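Local coordinates for protein glucokinase (Leishmania braziliensis MHOM/BR/75/M2904, PDB 6EDI) that probably catalyses the ATP-dependent phosphorylation of D-glucose to glucose 6-phosphate, as a dimeric kinase of the actin-like ATPase clan, at residues E24-T29 with L92-K97; C45-T50 with G113-P118; K183-D188 with F384-T389; V347-N352 with L391-S396. All blocks are in the same frame, centred on the assembly; numbering follows the deposited sequence.

Interaction 1 (E24-T29 with L92-K97); sequences EQLALT and LQHLKK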
loop_
_atom_site.group_PDB
_atom_site.type_symbol
_atom_site.label_atom_id
_atom_site.label_comp_id
_atom_site.label_asym_id
_atom_site.label_seq_id
_atom_site.Cartn_x
_atom_site.Cartn_y
_atom_site.Cartn_z
ATOM N N GLU A 24 -18.013 36.910 -4.103
ATOM C CA GLU A 24 -19.052 37.817 -3.631
ATOM C C GLU A 24 -20.422 37.132 -3.603
ATOM O O GLU A 24 -21.305 37.526 -2.835
ATOM C CB GLU A 24 -19.085 39.089 -4.491
ATOM C CG GLU A 24 -17.742 39.832 -4.591
ATOM C CD GLU A 24 -16.698 39.106 -5.456
ATOM O OE1 GLU A 24 -17.068 38.543 -6.513
ATOM O OE2 GLU A 24 -15.510 39.085 -5.065
ATOM N N GLN A 25 -20.591 36.094 -4.420
ATOM C CA GLN A 25 -21.872 35.390 -4.533
ATOM C C GLN A 25 -22.002 34.214 -3.566
ATOM O O GLN A 25 -22.990 33.489 -3.631
ATOM C CB GLN A 25 -22.075 34.828 -5.944
ATOM C CG GLN A 25 -22.114 35.827 -7.091
ATOM C CD GLN A 25 -22.079 35.118 -8.442
ATOM O OE1 GLN A 25 -21.150 34.348 -8.733
ATOM N NE2 GLN A 25 -23.099 35.357 -9.267
ATOM N N LEU A 26 -21.015 34.011 -2.696
ATOM C CA LEU A 26 -21.002 32.826 -1.821
ATOM C C LEU A 26 -22.214 32.722 -0.890
ATOM O O LEU A 26 -22.969 31.753 -0.957
ATOM C CB LEU A 26 -19.687 32.701 -1.034
ATOM C CG LEU A 26 -19.563 31.531 -0.050
ATOM C CD1 LEU A 26 -19.737 30.196 -0.750
ATOM C CD2 LEU A 26 -18.233 31.564 0.689
ATOM N N ALA A 27 -22.403 33.708 -0.020
ATOM C CA ALA A 27 -23.498 33.626 0.948
ATOM C C ALA A 27 -24.837 33.566 0.220
ATOM O O ALA A 27 -25.737 32.825 0.595
ATOM C CB ALA A 27 -23.456 34.805 1.878
ATOM N N LEU A 28 -24.948 34.368 -0.829
ATOM C CA LEU A 28 -26.098 34.368 -1.721
ATOM C C LEU A 28 -26.445 32.964 -2.230
ATOM O O LEU A 28 -27.620 32.587 -2.336
ATOM C CB LEU A 28 -25.770 35.302 -2.885
ATOM C CG LEU A 28 -26.531 35.403 -4.201
ATOM C CD1 LEU A 28 -26.182 36.750 -4.850
ATOM C CD2 LEU A 28 -26.201 34.261 -5.156
ATOM N N THR A 29 -25.406 32.208 -2.562
ATOM C CA THR A 29 -25.543 30.857 -3.079
ATOM C C THR A 29 -25.908 29.905 -1.947
ATOM O O THR A 29 -26.775 29.039 -2.105
ATOM C CB THR A 29 -24.239 30.430 -3.760
ATOM O OG1 THR A 29 -24.094 31.159 -4.985
ATOM C CG2 THR A 29 -24.221 28.931 -4.062
ATOM N N LEU A 92 -13.750 33.076 4.755
ATOM C CA LEU A 92 -14.210 33.154 6.129
ATOM C C LEU A 92 -14.750 34.555 6.455
ATOM O O LEU A 92 -15.850 34.684 6.981
ATOM C CB LEU A 92 -13.082 32.737 7.078
ATOM C CG LEU A 92 -13.462 31.934 8.324
ATOM C CD1 LEU A 92 -14.900 31.446 8.250
ATOM C CD2 LEU A 92 -12.511 30.762 8.525
ATOM N N GLN A 93 -13.998 35.599 6.110
ATOM C CA GLN A 93 -14.464 36.969 6.332
ATOM C C GLN A 93 -15.730 37.266 5.524
ATOM O O GLN A 93 -16.580 38.047 5.957
ATOM C CB GLN A 93 -13.366 38.003 6.025
ATOM C CG GLN A 93 -12.045 37.818 6.806
ATOM C CD GLN A 93 -12.218 37.590 8.309
ATOM O OE1 GLN A 93 -11.596 36.691 8.886
ATOM N NE2 GLN A 93 -13.043 38.414 8.951
ATOM N N HIS A 94 -15.876 36.633 4.362
ATOM C CA HIS A 94 -17.079 36.837 3.555
ATOM C C HIS A 94 -18.294 36.207 4.214
ATOM O O HIS A 94 -19.387 36.769 4.171
ATOM C CB HIS A 94 -16.933 36.252 2.151
ATOM C CG HIS A 94 -18.221 36.203 1.384
ATOM N ND1 HIS A 94 -18.649 37.242 0.587
ATOM C CD2 HIS A 94 -19.173 35.243 1.296
ATOM C CE1 HIS A 94 -19.809 36.925 0.040
ATOM N NE2 HIS A 94 -20.151 35.718 0.453
ATOM N N LEU A 95 -18.112 35.019 4.791
ATOM C CA LEU A 95 -19.204 34.331 5.467
ATOM C C LEU A 95 -19.681 35.096 6.703
ATOM O O LEU A 95 -20.879 35.161 6.965
ATOM C CB LEU A 95 -18.810 32.901 5.851
ATOM C CG LEU A 95 -18.573 31.898 4.721
ATOM C CD1 LEU A 95 -18.100 30.561 5.301
ATOM C CD2 LEU A 95 -19.830 31.706 3.900
ATOM N N LYS A 96 -18.747 35.666 7.464
ATOM C CA LYS A 96 -19.107 36.422 8.666
ATOM C C LYS A 96 -19.734 37.768 8.295
ATOM O O LYS A 96 -20.548 38.309 9.043
ATOM C CB LYS A 96 -17.886 36.658 9.563
ATOM C CG LYS A 96 -16.897 35.488 9.676
ATOM C CD LYS A 96 -17.390 34.328 10.532
ATOM C CE LYS A 96 -16.365 33.964 11.602
ATOM N NZ LYS A 96 -14.974 34.016 11.051
ATOM N N LYS A 97 -19.354 38.299 7.135
ATOM C CA LYS A 97 -19.837 39.601 6.680
ATOM C C LYS A 97 -21.147 39.519 5.898
ATOM O O LYS A 97 -21.923 40.477 5.889
ATOM C CB LYS A 97 -18.795 40.295 5.800
ATOM C CG LYS A 97 -17.621 40.947 6.522
ATOM C CD LYS A 97 -16.718 41.607 5.492
ATOM C CE LYS A 97 -15.472 42.213 6.107
ATOM N NZ LYS A 97 -14.670 42.949 5.086
#
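This contact is helix-on-helix packing at the outer flank of the domain built on the first six-stranded sheet of an actin-like ATPase fold. The start of the short helix 26-32 rests against the last turns of helix 84-98. His94 has the largest share of the contact.

The polar part is one hydrogen bond. Ala27 N gives its hydrogen to His94 NE2 over 3.1 Å, with an N-H...N angle of 159°. Ala27 N lies only 2° out of the imidazole plane, so the bond arrives at the ring edge. Its direction makes NE2 an acceptor, consistent with a neutral ring protonated on ND1. CG of His94 is anti to its backbone N (chi1 169°), and this sends the ring away from its own helix toward the start of the other. The bond engages a backbone N-H of the first helical turn, a place where N-H groups lack a partner one turn back. The carboxylate of Glu24 stays well apart from the ring, with OE2 6.7 Å from ND1 of His94.

The apolar part lies beside this bond. CB of Leu26 meets the ring obliquely, 3.4 Å from His94 NE2. The CB of Ala27 comes to 3.7 Å from His94 NE2. Leu26 and Leu95 cross obliquely and touch tip to tip, CD2 to CD2 at 3.6 Å. Both leucines also rest on Phe56 of strand 51-58, so the helix pair is tied to the sheet.

The carbonyl O of Glu24 also sits at the ring edge, near the imidazole plane, 3.3 Å from CE1 of His94.

Interaction 2 (C45-T50 with G113-P118); sequences CDVGGT and GAVSVP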
loop_
_atom_site.group_PDB
_atom_site.type_symbol
_atom_site.label_atom_id
_atom_site.label_comp_id
_atom_site.label_asym_id
_atom_site.label_seq_id
_atom_site.Cartn_x
_atom_site.Cartn_y
_atom_site.Cartn_z
ATOM N N CYS A 45 -11.034 21.875 -1.351
ATOM C CA CYS A 45 -10.055 22.776 -1.937
ATOM C C CYS A 45 -9.104 21.945 -2.780
ATOM O O CYS A 45 -8.683 20.868 -2.372
ATOM C CB CYS A 45 -9.292 23.541 -0.850
ATOM S SG CYS A 45 -7.923 24.584 -1.436
ATOM N N ASP A 46 -8.793 22.437 -3.971
ATOM C CA ASP A 46 -7.819 21.776 -4.823
ATOM C C ASP A 46 -6.937 22.850 -5.441
ATOM O O ASP A 46 -7.417 23.938 -5.782
ATOM C CB ASP A 46 -8.516 20.934 -5.894
ATOM C CG ASP A 46 -7.549 20.383 -6.938
ATOM O OD1 ASP A 46 -7.297 21.082 -7.942
ATOM O OD2 ASP A 46 -7.044 19.247 -6.762
ATOM N N VAL A 47 -5.642 22.560 -5.538
ATOM C CA VAL A 47 -4.693 23.469 -6.173
ATOM C C VAL A 47 -4.147 22.850 -7.462
ATOM O O VAL A 47 -3.798 21.675 -7.486
ATOM C CB VAL A 47 -3.537 23.793 -5.233
ATOM C CG1 VAL A 47 -2.589 24.774 -5.890
ATOM C CG2 VAL A 47 -4.067 24.391 -3.951
ATOM N N GLY A 48 -4.112 23.627 -8.540
ATOM C CA GLY A 48 -3.540 23.168 -9.802
ATOM C C GLY A 48 -3.355 24.318 -10.779
ATOM O O GLY A 48 -4.310 25.039 -11.085
ATOM N N GLY A 49 -2.133 24.503 -11.270
ATOM C CA GLY A 49 -1.834 25.654 -12.106
ATOM C C GLY A 49 -1.771 26.930 -11.286
ATOM O O GLY A 49 -1.050 27.002 -10.292
ATOM N N THR A 50 -2.524 27.941 -11.706
ATOM C CA THR A 50 -2.591 29.208 -10.983
ATOM C C THR A 50 -3.870 29.304 -10.201
ATOM O O THR A 50 -4.285 30.398 -9.811
ATOM C CB THR A 50 -2.622 30.407 -11.936
ATOM O OG1 THR A 50 -3.295 30.050 -13.154
ATOM C CG2 THR A 50 -1.240 30.852 -12.229
ATOM N N GLY A 113 -12.197 19.312 6.592
ATOM C CA GLY A 113 -11.615 20.157 5.567
ATOM C C GLY A 113 -10.444 19.421 4.953
ATOM O O GLY A 113 -9.747 18.654 5.633
ATOM N N ALA A 114 -10.248 19.617 3.657
ATOM C CA ALA A 114 -9.176 18.921 2.956
ATOM C C ALA A 114 -8.641 19.769 1.816
ATOM O O ALA A 114 -9.391 20.504 1.177
ATOM C CB ALA A 114 -9.673 17.596 2.412
ATOM N N VAL A 115 -7.344 19.636 1.544
ATOM C CA VAL A 115 -6.754 20.321 0.406
ATOM C C VAL A 115 -5.991 19.332 -0.450
ATOM O O VAL A 115 -5.043 18.710 0.021
ATOM C CB VAL A 115 -5.819 21.469 0.825
ATOM C CG1 VAL A 115 -5.300 22.209 -0.425
ATOM C CG2 VAL A 115 -6.541 22.440 1.733
ATOM N N SER A 116 -6.440 19.175 -1.694
ATOM C CA SER A 116 -5.732 18.376 -2.694
ATOM C C SER A 116 -4.681 19.267 -3.337
ATOM O O SER A 116 -5.009 20.340 -3.855
ATOM C CB SER A 116 -6.695 17.880 -3.774
ATOM O OG SER A 116 -6.020 17.085 -4.738
ATOM N N VAL A 117 -3.425 18.829 -3.291
ATOM C CA VAL A 117 -2.320 19.597 -3.852
ATOM C C VAL A 117 -1.515 18.756 -4.828
ATOM O O VAL A 117 -1.369 17.542 -4.642
ATOM C CB VAL A 117 -1.392 20.172 -2.753
ATOM C CG1 VAL A 117 -2.133 21.179 -1.908
ATOM C CG2 VAL A 117 -0.826 19.055 -1.882
ATOM N N PRO A 118 -1.000 19.397 -5.887
ATOM C CA PRO A 118 -0.216 18.704 -6.907
ATOM C C PRO A 118 1.260 18.744 -6.538
ATOM O O PRO A 118 2.072 19.391 -7.206
ATOM C CB PRO A 118 -0.466 19.551 -8.155
ATOM C CG PRO A 118 -0.589 20.962 -7.610
ATOM C CD PRO A 118 -1.148 20.833 -6.194
#
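The tight part of this contact is the backbone join at Asp46 and Ser116. Ser116 N donates to Cys45 O over 2.9 Å. Ser116 O in turn accepts from Val47 N at 2.9 Å, nearly along the C=O axis, so Ser116 bonds to the residues before and after Asp46, as in parallel pairing. The strands run parallel, 15° apart.

On one side of this join Asp46 and Ser116 are also linked by side chains. Each puts its end group anti to its backbone N, and Ser116 OG donates to Asp46 OD2 at 3.1 Å. The carboxylate uses its anti lone pair here. Asn400, from helix 399-409, adds a weak bond to the same oxygen.

On the other side the packing is apolar. SG of Cys45 rests 3.7 Å from CG1 of Val115, and Phe88 and Leu84 of helix 84-98 cover this layer. The two strands are parallel neighbours in the first mixed sheet, and 152-156 flanks 110-117 on its other side. The DVGGT sequence at the end of strand 41-48 matches the phosphate-binding turn of the actin-like ATPases, so it probably faces the ATP phosphates.

Toward that turn the contact loosens. CG2 of Val47 stands 4.3 Å from CG1 of Val117. Beyond it the CA atoms drift to 6.3 Å between Gly48 and Pro118. The exposed Pro118 ring lies against the backbone, its CD 3.1 Å from Val47 O.

Interaction 3 (K183-D188 with F384-T389); sequences KGTQWD and FLSRTT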
loop_
_atom_site.group_PDB
_atom_site.type_symbol
_atom_site.label_atom_id
_atom_site.label_comp_id
_atom_site.label_asym_id
_atom_site.label_seq_id
_atom_site.Cartn_x
_atom_site.Cartn_y
_atom_site.Cartn_z
ATOM N N LYS A 183 -15.199 -8.116 -15.373
ATOM C CA LYS A 183 -15.585 -8.495 -14.036
ATOM C C LYS A 183 -14.624 -9.568 -13.557
ATOM O O LYS A 183 -14.324 -10.510 -14.284
ATOM C CB LYS A 183 -17.021 -9.002 -14.051
ATOM C CG LYS A 183 -17.535 -9.514 -12.725
ATOM C CD LYS A 183 -18.951 -10.044 -12.884
ATOM C CE LYS A 183 -19.296 -10.963 -11.746
ATOM N NZ LYS A 183 -20.737 -11.372 -11.740
ATOM N N GLY A 184 -14.119 -9.412 -12.341
ATOM C CA GLY A 184 -13.211 -10.393 -11.773
ATOM C C GLY A 184 -13.930 -11.584 -11.177
ATOM O O GLY A 184 -15.106 -11.508 -10.831
ATOM N N THR A 185 -13.206 -12.687 -11.032
ATOM C CA THR A 185 -13.781 -13.927 -10.522
ATOM C C THR A 185 -14.259 -13.830 -9.079
ATOM O O THR A 185 -15.064 -14.646 -8.631
ATOM C CB THR A 185 -12.753 -15.056 -10.570
ATOM O OG1 THR A 185 -11.558 -14.613 -9.927
ATOM C CG2 THR A 185 -12.428 -15.436 -11.993
ATOM N N GLN A 186 -13.739 -12.853 -8.346
ATOM C CA GLN A 186 -14.006 -12.728 -6.920
ATOM C C GLN A 186 -15.102 -11.716 -6.613
ATOM O O GLN A 186 -15.431 -11.487 -5.442
ATOM C CB GLN A 186 -12.718 -12.306 -6.202
ATOM C CG GLN A 186 -12.696 -12.600 -4.703
ATOM C CD GLN A 186 -11.416 -12.135 -4.023
ATOM O OE1 GLN A 186 -10.763 -11.195 -4.471
ATOM N NE2 GLN A 186 -11.056 -12.798 -2.931
ATOM N N TRP A 187 -15.651 -11.085 -7.653
ATOM C CA TRP A 187 -16.653 -10.038 -7.444
ATOM C C TRP A 187 -17.894 -10.553 -6.714
ATOM O O TRP A 187 -18.263 -10.016 -5.664
ATOM C CB TRP A 187 -17.068 -9.324 -8.752
ATOM C CG TRP A 187 -18.148 -8.318 -8.429
ATOM C CD1 TRP A 187 -19.502 -8.453 -8.621
ATOM C CD2 TRP A 187 -17.957 -7.063 -7.773
ATOM N NE1 TRP A 187 -20.160 -7.340 -8.131
ATOM C CE2 TRP A 187 -19.231 -6.474 -7.606
ATOM C CE3 TRP A 187 -16.827 -6.370 -7.321
ATOM C CZ2 TRP A 187 -19.400 -5.220 -7.004
ATOM C CZ3 TRP A 187 -16.996 -5.132 -6.716
ATOM C CH2 TRP A 187 -18.270 -4.567 -6.565
ATOM N N ASP A 188 -18.523 -11.595 -7.262
ATOM C CA ASP A 188 -19.779 -12.122 -6.715
ATOM C C ASP A 188 -19.650 -12.566 -5.264
ATOM O O ASP A 188 -20.553 -12.362 -4.460
ATOM C CB ASP A 188 -20.306 -13.293 -7.563
ATOM C CG ASP A 188 -20.737 -12.871 -8.954
ATOM O OD1 ASP A 188 -21.023 -11.675 -9.156
ATOM O OD2 ASP A 188 -20.791 -13.747 -9.843
ATOM N N PHE A 384 -4.367 -15.200 -9.689
ATOM C CA PHE A 384 -4.545 -14.149 -8.683
ATOM C C PHE A 384 -5.156 -12.887 -9.274
ATOM O O PHE A 384 -6.027 -12.259 -8.665
ATOM C CB PHE A 384 -3.194 -13.766 -8.061
ATOM C CG PHE A 384 -2.752 -14.661 -6.931
ATOM C CD1 PHE A 384 -3.474 -14.716 -5.745
ATOM C CD2 PHE A 384 -1.587 -15.409 -7.036
ATOM C CE1 PHE A 384 -3.048 -15.535 -4.684
ATOM C CE2 PHE A 384 -1.166 -16.219 -5.988
ATOM C CZ PHE A 384 -1.889 -16.280 -4.818
ATOM N N LEU A 385 -4.670 -12.505 -10.449
ATOM C CA LEU A 385 -5.000 -11.198 -11.031
ATOM C C LEU A 385 -6.426 -11.157 -11.596
ATOM O O LEU A 385 -7.089 -10.116 -11.568
ATOM C CB LEU A 385 -3.957 -10.801 -12.086
ATOM C CG LEU A 385 -2.520 -10.518 -11.609
ATOM C CD1 LEU A 385 -1.772 -11.747 -11.111
ATOM C CD2 LEU A 385 -1.716 -9.885 -12.711
ATOM N N SER A 386 -6.906 -12.298 -12.091
ATOM C CA SER A 386 -8.246 -12.370 -12.679
ATOM C C SER A 386 -9.356 -12.264 -11.630
ATOM O O SER A 386 -10.538 -12.208 -11.973
ATOM C CB SER A 386 -8.402 -13.665 -13.477
ATOM O OG SER A 386 -8.117 -14.781 -12.661
ATOM N N ARG A 387 -8.977 -12.229 -10.355
ATOM C CA ARG A 387 -9.956 -12.028 -9.283
ATOM C C ARG A 387 -10.513 -10.615 -9.298
ATOM O O ARG A 387 -11.599 -10.361 -8.771
ATOM C CB ARG A 387 -9.333 -12.305 -7.917
ATOM C CG ARG A 387 -8.787 -13.718 -7.755
ATOM C CD ARG A 387 -8.133 -13.863 -6.394
ATOM N NE ARG A 387 -7.620 -15.213 -6.142
ATOM C CZ ARG A 387 -7.102 -15.602 -4.985
ATOM N NH1 ARG A 387 -7.046 -14.744 -3.977
ATOM N NH2 ARG A 387 -6.648 -16.844 -4.832
ATOM N N THR A 388 -9.758 -9.701 -9.908
ATOM C CA THR A 388 -10.025 -8.265 -9.823
ATOM C C THR A 388 -10.930 -7.732 -10.936
ATOM O O THR A 388 -10.709 -7.998 -12.118
ATOM C CB THR A 388 -8.689 -7.468 -9.789
ATOM O OG1 THR A 388 -7.930 -7.874 -8.641
ATOM C CG2 THR A 388 -8.944 -5.963 -9.722
ATOM N N THR A 389 -11.948 -6.972 -10.538
ATOM C CA THR A 389 -12.853 -6.300 -11.459
ATOM C C THR A 389 -12.210 -4.984 -11.881
ATOM O O THR A 389 -11.829 -4.184 -11.021
ATOM C CB THR A 389 -14.209 -6.039 -10.764
ATOM O OG1 THR A 389 -14.838 -7.294 -10.476
ATOM C CG2 THR A 389 -15.134 -5.191 -11.625
HETATM O O HOH W 1 -7.969 -12.122 -3.547
#
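The guanidinium of Arg387 has Phe384 on one face: CD1 of that ring stands 3.8 Å above the plane, over its centre. At the edge, in plane, a water accepts from Arg387 NH1 at 2.8 Å. The same water donates to Gln186 OE1 at 3.1 Å, and so bridges two extended side chains that cross obliquely. Their amide and guanidinium planes are 62° apart. The Trp187 indole meets Thr389 obliquely, with the hydroxyl OG1 3.5 Å from Trp187 CB. Trp187 NE1 donates to the carbonyl O of Lys194.

The backbone of 183-188 forms a type I beta turn from Gly184 to Trp187, just after strand 178-182, an outermost strand of the second mixed sheet. The turn sits on the bend that leads from helix 377-382 into strand 389-393, the neighbour of 178-182 in that sheet. The contact therefore fastens two strand connections at the same end of the sheet.

Three N-H groups of the turn point into this bend. Gly184 N donates to Thr389 OG1 at 2.9 Å, almost straight at 169°. Thr185 N gives Ser386 O a 2.9 Å bond, in the carbonyl plane and on a lone pair; Thr185 OG1 adds a weak one to the same oxygen. Gln186 N makes a weak bond to Arg387 O. Gly184 presses its CA into this group of carbonyls, 3.2 Å from Ser386 O. Just before the turn, the exposed Lys183 runs as an extended chain, and its NZ meets the syn lone pair of Asp188 OD1 at 2.6 Å in a salt bridge.

Interaction 4 (V347-N352 with L391-S396); sequences VLMGDN and LRQVSS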
loop_
_atom_site.group_PDB
_atom_site.type_symbol
_atom_site.label_atom_id
_atom_site.label_comp_id
_atom_site.label_asym_id
_atom_site.label_seq_id
_atom_site.Cartn_x
_atom_site.Cartn_y
_atom_site.Cartn_z
ATOM N N VAL A 347 -9.306 0.650 -10.779
ATOM C CA VAL A 347 -9.936 1.730 -11.531
ATOM C C VAL A 347 -8.915 2.482 -12.370
ATOM O O VAL A 347 -7.881 2.939 -11.865
ATOM C CB VAL A 347 -10.613 2.723 -10.594
ATOM C CG1 VAL A 347 -10.999 3.997 -11.368
ATOM C CG2 VAL A 347 -11.827 2.093 -9.927
ATOM N N LEU A 348 -9.213 2.624 -13.659
ATOM C CA LEU A 348 -8.369 3.415 -14.545
ATOM C C LEU A 348 -9.105 4.721 -14.775
ATOM O O LEU A 348 -10.243 4.715 -15.252
ATOM C CB LEU A 348 -8.139 2.684 -15.875
ATOM C CG LEU A 348 -7.126 1.538 -15.977
ATOM C CD1 LEU A 348 -7.445 0.432 -15.012
ATOM C CD2 LEU A 348 -7.068 0.988 -17.422
ATOM N N MET A 349 -8.481 5.842 -14.423
ATOM C CA MET A 349 -9.207 7.110 -14.471
ATOM C C MET A 349 -8.385 8.305 -14.948
ATOM O O MET A 349 -7.230 8.163 -15.369
ATOM C CB MET A 349 -9.848 7.379 -13.106
ATOM C CG MET A 349 -8.900 7.871 -12.022
ATOM S SD MET A 349 -9.783 8.019 -10.447
ATOM C CE MET A 349 -8.876 9.300 -9.618
ATOM N N GLY A 350 -8.996 9.486 -14.921
ATOM C CA GLY A 350 -8.333 10.685 -15.415
ATOM C C GLY A 350 -8.843 11.137 -16.777
ATOM O O GLY A 350 -9.473 10.355 -17.505
ATOM N N ASP A 351 -8.561 12.391 -17.114
ATOM C CA ASP A 351 -9.018 12.996 -18.375
ATOM C C ASP A 351 -8.614 12.196 -19.624
ATOM O O ASP A 351 -9.431 11.992 -20.531
ATOM C CB ASP A 351 -8.501 14.438 -18.493
ATOM C CG ASP A 351 -8.929 15.314 -17.334
ATOM O OD1 ASP A 351 -10.098 15.214 -16.899
ATOM O OD2 ASP A 351 -8.090 16.111 -16.856
ATOM N N ASN A 352 -7.363 11.740 -19.664
ATOM C CA ASN A 352 -6.889 10.916 -20.768
ATOM C C ASN A 352 -7.653 9.622 -20.959
ATOM O O ASN A 352 -7.954 9.248 -22.081
ATOM C CB ASN A 352 -5.392 10.632 -20.659
ATOM C CG ASN A 352 -4.546 11.746 -21.255
ATOM O OD1 ASN A 352 -3.517 12.123 -20.694
ATOM N ND2 ASN A 352 -4.980 12.285 -22.402
ATOM N N LEU A 391 -12.368 -1.291 -13.837
ATOM C CA LEU A 391 -13.297 -0.227 -14.218
ATOM C C LEU A 391 -12.538 0.900 -14.915
ATOM O O LEU A 391 -11.341 1.075 -14.697
ATOM C CB LEU A 391 -14.023 0.333 -12.985
ATOM C CG LEU A 391 -14.769 -0.609 -12.042
ATOM C CD1 LEU A 391 -15.412 0.214 -10.936
ATOM C CD2 LEU A 391 -15.824 -1.424 -12.780
ATOM N N ARG A 392 -13.267 1.681 -15.714
ATOM C CA ARG A 392 -12.743 2.768 -16.529
ATOM C C ARG A 392 -13.601 4.000 -16.336
ATOM O O ARG A 392 -14.816 3.909 -16.475
ATOM C CB ARG A 392 -12.965 2.394 -17.977
ATOM C CG ARG A 392 -11.778 2.155 -18.787
ATOM C CD ARG A 392 -12.306 1.658 -20.098
ATOM N NE ARG A 392 -13.160 2.673 -20.683
ATOM C CZ ARG A 392 -14.244 2.414 -21.398
ATOM N NH1 ARG A 392 -14.592 1.162 -21.624
ATOM N NH2 ARG A 392 -14.958 3.412 -21.891
ATOM N N GLN A 393 -12.992 5.155 -16.090
ATOM C CA GLN A 393 -13.761 6.399 -16.053
ATOM C C GLN A 393 -14.280 6.762 -17.446
ATOM O O GLN A 393 -13.531 6.707 -18.419
ATOM C CB GLN A 393 -12.913 7.551 -15.508
ATOM C CG GLN A 393 -13.770 8.749 -15.131
ATOM C CD GLN A 393 -12.984 9.903 -14.560
ATOM O OE1 GLN A 393 -11.799 9.773 -14.246
ATOM N NE2 GLN A 393 -13.643 11.065 -14.442
ATOM N N VAL A 394 -15.556 7.152 -17.535
ATOM C CA VAL A 394 -16.143 7.566 -18.812
ATOM C C VAL A 394 -16.706 8.983 -18.797
ATOM O O VAL A 394 -16.875 9.592 -19.859
ATOM C CB VAL A 394 -17.234 6.590 -19.289
ATOM C CG1 VAL A 394 -16.641 5.212 -19.538
ATOM C CG2 VAL A 394 -18.378 6.508 -18.272
ATOM N N SER A 395 -17.028 9.504 -17.613
ATOM C CA SER A 395 -17.616 10.845 -17.513
ATOM C C SER A 395 -16.709 11.741 -16.691
ATOM O O SER A 395 -16.296 11.368 -15.584
ATOM C CB SER A 395 -19.000 10.802 -16.844
ATOM O OG SER A 395 -19.811 9.743 -17.328
ATOM N N SER A 396 -16.403 12.921 -17.216
ATOM C CA SER A 396 -15.563 13.871 -16.497
ATOM C C SER A 396 -16.288 14.390 -15.262
ATOM O O SER A 396 -17.518 14.439 -15.226
ATOM C CB SER A 396 -15.167 15.033 -17.406
ATOM O OG SER A 396 -14.300 14.577 -18.424
#
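Two parallel strands of the second mixed sheet meet here, joined by a beta-alpha-beta crossover through the helices between them. Backbone hydrogen bonds come first. Leu348 N donates to Leu391 O at 2.8 Å. Gln393 N donates to Leu348 O at 2.9 Å, nearly along the C=O axis.

The apolar contact is light. CG2 of Val347 stands 4.2 Å from CB of Leu391, the two side chains crossing obliquely on one face of the sheet. Phe178 and Val180 of strand 178-182 touch this pair.

Side-chain hydrogen bonds take over where the strands end. Gln393 is extended, with CG anti to the backbone N (chi1 -166°). Gln393 OE1 accepts from Gly350 N at 2.9 Å, the donor lying above the carbonyl plane. Gln393 NE2 donates to Ser395 O at 2.9 Å, close to the amide plane. CB of Met349 packs 3.3 Å from Gln393 OE1.

Gly350 is the N-cap of helix 351-355, and the strand-glycine-helix order is consistent with the adenosine-binding motif of actin-like ATPases. With both ends of its amide engaged, Gln393 has its rotation fixed, and one side chain continues the backbone pairing to the helix start.

In the fold
From the N terminus, 24-29 and 45-50 open interactions 1 and 2. Segment 92-97 closes the first and 113-118 the second, so the two loops cross. Both belong to the first domain: interaction 2 lies in its sheet, interaction 1 on an outer helix pair, their centres 21 Å apart. The chain then enters the second domain. There 183-188 opens interaction 3 and 347-352 opens interaction 4. Segment 384-389 closes the third, and soon afterwards 391-396 closes the fourth, so these cross too. Interactions 3 and 4 hold strand 389-393 near its start and toward its end. The two crossed pairs follow in series, one per domain.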